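PDB 4G3V: transcriptional regulator nlh2 from Aquifex aeolicus, which probably activates sigma-54-dependent transcription under the control of its GAF domain, the fragment present here as a dimer in an inactive state. Local coordinates for residues Thr110-Leu115 against Phe133-Asp138; Ile116-Lys121 against Thr148-Gly153. All blocks are in the same frame, centred on the assembly; numbering follows the deposited sequence.

Contact 1. Residues Thr110-Leu115 against Phe133-Asp138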
ATOM      1  N   THR A 110     -16.094   9.753 -21.794  1.00 58.63           N
ATOM      2  CA  THR A 110     -17.346   9.075 -22.128  1.00 58.62           C
ATOM      3  C   THR A 110     -18.187   8.962 -20.869  1.00 59.00           C
ATOM      4  O   THR A 110     -17.753   9.354 -19.790  1.00 58.82           O
ATOM      5  CB  THR A 110     -17.111   7.646 -22.636  1.00 56.72           C
ATOM      6  OG1 THR A 110     -16.773   6.796 -21.533  1.00 55.33           O
ATOM      7  CG2 THR A 110     -15.995   7.612 -23.678  1.00 58.13           C
ATOM      8  N   GLU A 111     -19.384   8.404 -20.999  1.00 61.21           N
ATOM      9  CA  GLU A 111     -20.257   8.237 -19.846  1.00 62.81           C
ATOM     10  C   GLU A 111     -19.770   7.114 -18.927  1.00 58.31           C
ATOM     11  O   GLU A 111     -20.211   7.005 -17.782  1.00 56.50           O
ATOM     12  CB  GLU A 111     -21.692   7.957 -20.298  1.00 71.14           C
ATOM     13  CG  GLU A 111     -22.685   7.881 -19.145  1.00 77.98           C
ATOM     14  CD  GLU A 111     -24.121   7.820 -19.614  1.00 84.43           C
ATOM     15  OE1 GLU A 111     -24.422   8.377 -20.697  1.00 86.61           O
ATOM     16  OE2 GLU A 111     -24.950   7.213 -18.899  1.00 86.34           O
ATOM     17  N   LYS A 112     -18.850   6.290 -19.420  1.00 55.38           N
ATOM     18  CA  LYS A 112     -18.345   5.168 -18.631  1.00 54.08           C
ATOM     19  C   LYS A 112     -17.180   5.568 -17.726  1.00 46.99           C
ATOM     20  O   LYS A 112     -16.833   4.837 -16.795  1.00 45.28           O
ATOM     21  CB  LYS A 112     -17.933   4.017 -19.548  1.00 59.66           C
ATOM     22  CG  LYS A 112     -19.063   3.554 -20.458  1.00 64.52           C
ATOM     23  CD  LYS A 112     -19.042   2.047 -20.663  1.00 69.40           C
ATOM     24  CE  LYS A 112     -17.847   1.601 -21.489  1.00 74.20           C
ATOM     25  NZ  LYS A 112     -18.002   0.185 -21.958  1.00 77.01           N
ATOM     26  N   HIS A 113     -16.579   6.728 -17.983  1.00 42.59           N
ATOM     27  CA  HIS A 113     -15.445   7.166 -17.166  1.00 41.64           C
ATOM     28  C   HIS A 113     -15.858   7.438 -15.733  1.00 40.05           C
ATOM     29  O   HIS A 113     -16.850   8.126 -15.482  1.00 40.84           O
ATOM     30  CB  HIS A 113     -14.801   8.432 -17.731  1.00 42.66           C
ATOM     31  CG  HIS A 113     -13.792   8.167 -18.801  1.00 43.94           C
ATOM     32  ND1 HIS A 113     -14.109   8.201 -20.141  1.00 45.25           N
ATOM     33  CD2 HIS A 113     -12.480   7.846 -18.733  1.00 43.98           C
ATOM     34  CE1 HIS A 113     -13.033   7.917 -20.853  1.00 45.26           C
ATOM     35  NE2 HIS A 113     -12.029   7.698 -20.021  1.00 43.97           N
ATOM     36  N   ALA A 114     -15.087   6.898 -14.796  1.00 34.49           N
ATOM     37  CA  ALA A 114     -15.213   7.267 -13.394  1.00 32.55           C
ATOM     38  C   ALA A 114     -14.022   8.122 -12.978  1.00 32.25           C
ATOM     39  O   ALA A 114     -12.960   8.093 -13.608  1.00 31.52           O
ATOM     40  CB  ALA A 114     -15.296   6.038 -12.524  1.00 32.29           C
ATOM     41  N   LEU A 115     -14.211   8.880 -11.905  1.00 30.36           N
ATOM     42  CA  LEU A 115     -13.139   9.637 -11.289  1.00 28.45           C
ATOM     43  C   LEU A 115     -12.867   9.016  -9.924  1.00 28.20           C
ATOM     44  O   LEU A 115     -13.792   8.819  -9.135  1.00 29.52           O
ATOM     45  CB  LEU A 115     -13.552  11.106 -11.147  1.00 32.43           C
ATOM     46  CG  LEU A 115     -12.515  12.107 -10.639  1.00 35.05           C
ATOM     47  CD1 LEU A 115     -12.971  13.541 -10.864  1.00 38.82           C
ATOM     48  CD2 LEU A 115     -12.219  11.896  -9.181  1.00 33.19           C
ATOM     49  N   PHE A 133      -8.789   9.051 -13.941  1.00 29.36           N
ATOM     50  CA  PHE A 133     -10.010   8.852 -14.695  1.00 30.46           C
ATOM     51  C   PHE A 133      -9.878   7.534 -15.458  1.00 32.26           C
ATOM     52  O   PHE A 133      -8.849   7.274 -16.095  1.00 35.96           O
ATOM     53  CB  PHE A 133     -10.199   9.994 -15.684  1.00 31.42           C
ATOM     54  CG  PHE A 133     -10.493  11.316 -15.040  1.00 33.54           C
ATOM     55  CD1 PHE A 133      -9.469  12.113 -14.575  1.00 33.30           C
ATOM     56  CD2 PHE A 133     -11.802  11.763 -14.911  1.00 34.83           C
ATOM     57  CE1 PHE A 133      -9.733  13.330 -13.985  1.00 36.44           C
ATOM     58  CE2 PHE A 133     -12.074  12.971 -14.321  1.00 35.64           C
ATOM     59  CZ  PHE A 133     -11.031  13.764 -13.857  1.00 36.30           C
ATOM     60  N   LYS A 134     -10.897   6.693 -15.389  1.00 33.55           N
ATOM     61  CA  LYS A 134     -10.837   5.408 -16.050  1.00 35.58           C
ATOM     62  C   LYS A 134     -12.238   4.856 -16.296  1.00 37.56           C
ATOM     63  O   LYS A 134     -13.124   5.025 -15.467  1.00 36.91           O
ATOM     64  CB  LYS A 134     -10.039   4.432 -15.192  1.00 36.23           C
ATOM     65  CG  LYS A 134      -9.967   3.020 -15.764  1.00 39.95           C
ATOM     66  CD  LYS A 134      -9.080   2.142 -14.894  1.00 42.77           C
ATOM     67  CE  LYS A 134      -9.208   0.678 -15.263  1.00 44.55           C
ATOM     68  NZ  LYS A 134      -8.693   0.417 -16.633  1.00 44.02           N
ATOM     69  N   GLU A 135     -12.428   4.203 -17.436  1.00 40.22           N
ATOM     70  CA  GLU A 135     -13.712   3.592 -17.768  1.00 45.62           C
ATOM     71  C   GLU A 135     -13.954   2.287 -17.010  1.00 44.93           C
ATOM     72  O   GLU A 135     -13.061   1.458 -16.877  1.00 44.50           O
ATOM     73  CB  GLU A 135     -13.787   3.289 -19.269  1.00 48.60           C
ATOM     74  CG  GLU A 135     -13.872   4.504 -20.167  1.00 50.87           C
ATOM     75  CD  GLU A 135     -14.263   4.116 -21.582  1.00 56.51           C
ATOM     76  OE1 GLU A 135     -13.878   3.010 -22.015  1.00 59.60           O
ATOM     77  OE2 GLU A 135     -14.967   4.899 -22.252  1.00 57.19           O
ATOM     78  N   PHE A 136     -15.188   2.105 -16.559  1.00 44.87           N
ATOM     79  CA  PHE A 136     -15.618   0.882 -15.896  1.00 46.66           C
ATOM     80  C   PHE A 136     -16.986   0.501 -16.433  1.00 55.36           C
ATOM     81  O   PHE A 136     -17.767   1.371 -16.829  1.00 55.20           O
ATOM     82  CB  PHE A 136     -15.727   1.087 -14.393  1.00 43.89           C
ATOM     83  CG  PHE A 136     -14.415   1.336 -13.725  1.00 41.83           C
ATOM     84  CD1 PHE A 136     -13.644   0.280 -13.278  1.00 43.96           C
ATOM     85  CD2 PHE A 136     -13.949   2.624 -13.554  1.00 40.11           C
ATOM     86  CE1 PHE A 136     -12.430   0.502 -12.668  1.00 43.07           C
ATOM     87  CE2 PHE A 136     -12.731   2.861 -12.935  1.00 39.45           C
ATOM     88  CZ  PHE A 136     -11.972   1.798 -12.492  1.00 42.18           C
ATOM     89  N   SER A 137     -17.278  -0.795 -16.413  1.00 62.80           N
ATOM     90  CA  SER A 137     -18.535  -1.314 -16.938  1.00 69.65           C
ATOM     91  C   SER A 137     -19.506  -1.762 -15.841  1.00 74.87           C
ATOM     92  O   SER A 137     -20.579  -2.282 -16.141  1.00 72.50           O
ATOM     93  CB  SER A 137     -18.254  -2.475 -17.889  1.00 70.51           C
ATOM     94  OG  SER A 137     -17.480  -2.036 -18.993  1.00 71.83           O
ATOM     95  N   ASP A 138     -19.130  -1.566 -14.578  1.00 80.89           N
ATOM     96  CA  ASP A 138     -20.024  -1.852 -13.454  1.00 86.77           C
ATOM     97  C   ASP A 138     -19.478  -1.288 -12.144  1.00 88.36           C
ATOM     98  O   ASP A 138     -18.264  -1.200 -11.954  1.00 88.00           O
ATOM     99  CB  ASP A 138     -20.263  -3.357 -13.310  1.00 90.28           C
ATOM    100  CG  ASP A 138     -18.977  -4.138 -13.182  1.00 92.87           C
ATOM    101  OD1 ASP A 138     -18.351  -4.073 -12.104  1.00 93.81           O
ATOM    102  OD2 ASP A 138     -18.599  -4.819 -14.160  1.00 93.43           O
TER
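With CG set anti to the carbonyl carbon in both H113 (chi1 -85°) and E135 (chi1 -69°), the imidazole and the glutamate chain rise on one face of the hairpin, where strands 113-122 and 125-135 pair antiparallel. H113 and E135 form a non-hydrogen-bonded pair, and E135 lays its CG over the centre of the H113 ring, 3.6 Å from the centroid, a CH-pi contact. Extended beyond CG, the glutamate then reaches T110, whose OG1 donates to the anti lone pair of E135 OE2 at 2.7 Å. That hydroxyl also accepts from the backbone N of K112, closing an ST turn, while H113 ND1 takes the N-H of T110 at 3.0 Å. Next along the strands, A114 and K134 exchange two backbone bonds, the one from A114 N to K134 O being 2.8 Å and nearly straight. On the face of H113 and E135, L115 lies alongside F133 and brings CD1 to within 3.6 Å of CZ of that ring. A114 faces the other way, its CB against F136 and helix 139-162. Because ND1 accepts from T110 N, the ring is probably neutral, and the T110 hydroxyl steadies OE2 of the carboxylate beside it.

Contact 2. Residues Ile116-Lys121 against Thr148-Gly153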
ATOM      1  N   ILE A 116     -11.615   8.676  -9.651  1.00 25.07           N
ATOM      2  CA  ILE A 116     -11.241   8.248  -8.302  1.00 27.41           C
ATOM      3  C   ILE A 116     -10.153   9.180  -7.796  1.00 26.30           C
ATOM      4  O   ILE A 116      -9.131   9.358  -8.450  1.00 26.05           O
ATOM      5  CB  ILE A 116     -10.711   6.810  -8.267  1.00 29.96           C
ATOM      6  CG1 ILE A 116     -11.784   5.837  -8.747  1.00 29.39           C
ATOM      7  CG2 ILE A 116     -10.239   6.441  -6.848  1.00 28.93           C
ATOM      8  CD1 ILE A 116     -11.292   4.418  -8.889  1.00 33.26           C
ATOM      9  N   ALA A 117     -10.384   9.771  -6.633  1.00 24.95           N
ATOM     10  CA  ALA A 117      -9.438  10.698  -6.047  1.00 26.37           C
ATOM     11  C   ALA A 117      -9.149  10.245  -4.624  1.00 25.81           C
ATOM     12  O   ALA A 117     -10.079  10.007  -3.835  1.00 24.82           O
ATOM     13  CB  ALA A 117      -9.993  12.116  -6.077  1.00 27.13           C
ATOM     14  N   ALA A 118      -7.866  10.104  -4.306  1.00 23.81           N
ATOM     15  CA  ALA A 118      -7.453   9.617  -2.997  1.00 22.75           C
ATOM     16  C   ALA A 118      -6.435  10.564  -2.385  1.00 21.93           C
ATOM     17  O   ALA A 118      -5.556  11.108  -3.085  1.00 22.14           O
ATOM     18  CB  ALA A 118      -6.861   8.228  -3.101  1.00 25.26           C
ATOM     19  N   PRO A 119      -6.522  10.741  -1.068  1.00 22.87           N
ATOM     20  CA  PRO A 119      -5.616  11.665  -0.387  1.00 23.61           C
ATOM     21  C   PRO A 119      -4.214  11.072  -0.253  1.00 24.14           C
ATOM     22  O   PRO A 119      -4.026   9.845  -0.194  1.00 24.86           O
ATOM     23  CB  PRO A 119      -6.257  11.843   0.989  1.00 25.57           C
ATOM     24  CG  PRO A 119      -6.988  10.582   1.222  1.00 27.95           C
ATOM     25  CD  PRO A 119      -7.437  10.069  -0.130  1.00 23.08           C
ATOM     26  N   ILE A 120      -3.244  11.975  -0.235  1.00 23.55           N
ATOM     27  CA  ILE A 120      -1.853  11.659   0.022  1.00 23.59           C
ATOM     28  C   ILE A 120      -1.530  12.311   1.358  1.00 25.48           C
ATOM     29  O   ILE A 120      -1.493  13.542   1.454  1.00 25.70           O
ATOM     30  CB  ILE A 120      -0.949  12.248  -1.083  1.00 23.87           C
ATOM     31  CG1 ILE A 120      -1.269  11.600  -2.424  1.00 24.45           C
ATOM     32  CG2 ILE A 120       0.523  12.041  -0.753  1.00 27.34           C
ATOM     33  CD1 ILE A 120      -0.650  12.320  -3.625  1.00 24.85           C
ATOM     34  N   LYS A 121      -1.309  11.484   2.377  1.00 23.60           N
ATOM     35  CA  LYS A 121      -1.178  11.959   3.753  1.00 24.67           C
ATOM     36  C   LYS A 121       0.186  11.689   4.357  1.00 23.97           C
ATOM     37  O   LYS A 121       0.744  10.602   4.199  1.00 23.73           O
ATOM     38  CB  LYS A 121      -2.213  11.280   4.635  1.00 26.20           C
ATOM     39  CG  LYS A 121      -3.645  11.671   4.310  1.00 27.04           C
ATOM     40  CD  LYS A 121      -4.589  11.210   5.414  1.00 30.69           C
ATOM     41  CE  LYS A 121      -6.018  11.436   5.040  1.00 33.58           C
ATOM     42  NZ  LYS A 121      -6.943  11.022   6.138  1.00 34.24           N
ATOM     43  N   THR A 148      -6.980  -0.004  -4.635  1.00 27.66           N
ATOM     44  CA  THR A 148      -5.622   0.093  -5.146  1.00 28.34           C
ATOM     45  C   THR A 148      -5.160   1.546  -5.316  1.00 24.71           C
ATOM     46  O   THR A 148      -4.020   1.883  -4.991  1.00 25.32           O
ATOM     47  CB  THR A 148      -5.489  -0.673  -6.456  1.00 29.10           C
ATOM     48  OG1 THR A 148      -5.612  -2.070  -6.182  1.00 30.86           O
ATOM     49  CG2 THR A 148      -4.145  -0.418  -7.087  1.00 29.73           C
ATOM     50  N   ILE A 149      -6.031   2.426  -5.793  1.00 24.79           N
ATOM     51  CA  ILE A 149      -5.657   3.832  -5.878  1.00 26.00           C
ATOM     52  C   ILE A 149      -5.397   4.382  -4.467  1.00 26.07           C
ATOM     53  O   ILE A 149      -4.468   5.179  -4.250  1.00 25.27           O
ATOM     54  CB  ILE A 149      -6.716   4.656  -6.635  1.00 26.32           C
ATOM     55  CG1 ILE A 149      -6.868   4.113  -8.059  1.00 29.48           C
ATOM     56  CG2 ILE A 149      -6.339   6.153  -6.653  1.00 26.89           C
ATOM     57  CD1 ILE A 149      -5.603   4.155  -8.875  1.00 30.38           C
ATOM     58  N   ASN A 150      -6.202   3.964  -3.495  1.00 24.27           N
ATOM     59  CA  ASN A 150      -5.950   4.402  -2.127  1.00 26.48           C
ATOM     60  C   ASN A 150      -4.569   3.953  -1.641  1.00 25.53           C
ATOM     61  O   ASN A 150      -3.862   4.711  -0.973  1.00 23.21           O
ATOM     62  CB  ASN A 150      -7.010   3.905  -1.166  1.00 28.68           C
ATOM     63  CG  ASN A 150      -6.804   4.464   0.244  1.00 34.96           C
ATOM     64  OD1 ASN A 150      -6.975   5.665   0.474  1.00 39.16           O
ATOM     65  ND2 ASN A 150      -6.396   3.606   1.176  1.00 34.45           N
ATOM     66  N   VAL A 151      -4.191   2.725  -1.977  1.00 26.07           N
ATOM     67  CA  VAL A 151      -2.874   2.216  -1.616  1.00 25.31           C
ATOM     68  C   VAL A 151      -1.794   3.089  -2.242  1.00 24.72           C
ATOM     69  O   VAL A 151      -0.819   3.446  -1.588  1.00 24.89           O
ATOM     70  CB  VAL A 151      -2.676   0.766  -2.074  1.00 25.93           C
ATOM     71  CG1 VAL A 151      -1.198   0.387  -2.025  1.00 25.07           C
ATOM     72  CG2 VAL A 151      -3.507  -0.181  -1.210  1.00 27.19           C
ATOM     73  N   ILE A 152      -1.988   3.472  -3.502  1.00 23.46           N
ATOM     74  CA  ILE A 152      -0.986   4.289  -4.181  1.00 23.63           C
ATOM     75  C   ILE A 152      -0.870   5.670  -3.523  1.00 22.07           C
ATOM     76  O   ILE A 152       0.224   6.195  -3.368  1.00 22.40           O
ATOM     77  CB  ILE A 152      -1.263   4.362  -5.676  1.00 23.36           C
ATOM     78  CG1 ILE A 152      -1.025   2.959  -6.272  1.00 25.92           C
ATOM     79  CG2 ILE A 152      -0.346   5.401  -6.355  1.00 24.05           C
ATOM     80  CD1 ILE A 152      -1.464   2.809  -7.660  1.00 30.03           C
ATOM     81  N   GLY A 153      -1.985   6.228  -3.067  1.00 22.14           N
ATOM     82  CA  GLY A 153      -1.940   7.487  -2.341  1.00 21.82           C
ATOM     83  C   GLY A 153      -1.108   7.382  -1.071  1.00 21.96           C
ATOM     84  O   GLY A 153      -0.365   8.298  -0.709  1.00 22.36           O
TER
HETATM   85  O   HOH W   1      -2.144   8.806   1.989  1.00 28.27           O
HETATM   86  O   HOH W   2      -5.075   7.371   0.133  1.00 40.05           O
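I116 and I149 cross obliquely and meet branch to branch, each presenting the CG2 methyl that stands anti to its own backbone N; the two methyls are 3.9 Å apart. The same I149 methyl also reaches A118, whose CB points at the helix and lies 4.0 Å from the carbonyl O of I149 and almost as near to CA of N150. One small side chain thus lets the strand lie close under the helix turn. Farther along, G153 turns its bare CA toward the strand, 3.8 Å from P119 O, a spot where a CB would clash. I120 runs past the end of this turn, with CG1 and CG2 both beside the carbonyl O of G153, and continues onto L156 and F160 of the same helix. Polar groups beside this apolar packing are joined through water. One water lies 2.6 Å from N150 OD1 and 2.7 Å from P119 O and bridges the two; a second accepts from K121 N at 2.8 Å. The amide of N150 is held at its other end by N13 of the second subunit, so the asparagine links strand, helix and dimer partner. With short-segment axes 7.3 Å apart and inclined by 26°, the long C-terminal helix lies along strand 113-122 of the antiparallel sheet, the helix-on-sheet layering of a GAF domain.

In the fold
Both contacts draw on strand 113-122: contact 1 takes its start, with the turn leading in, and contact 2 the residues that follow directly; the centres of the two contacts lie about 17 Å apart. Contact 1 pairs that strand with the end of its hairpin neighbour, 125-135; the chain then passes into helix 139-162, which folds back over the sheet to make contact 2. Two residues of this helix join them: L142 touches A114 and F136, F145 meets F136, and both touch I116 in contact 2. Contact 1 sits toward the periphery, its centre about 14 Å from the chain centre, and that of contact 2 about 6 Å from it, where the helix also meets the second subunit.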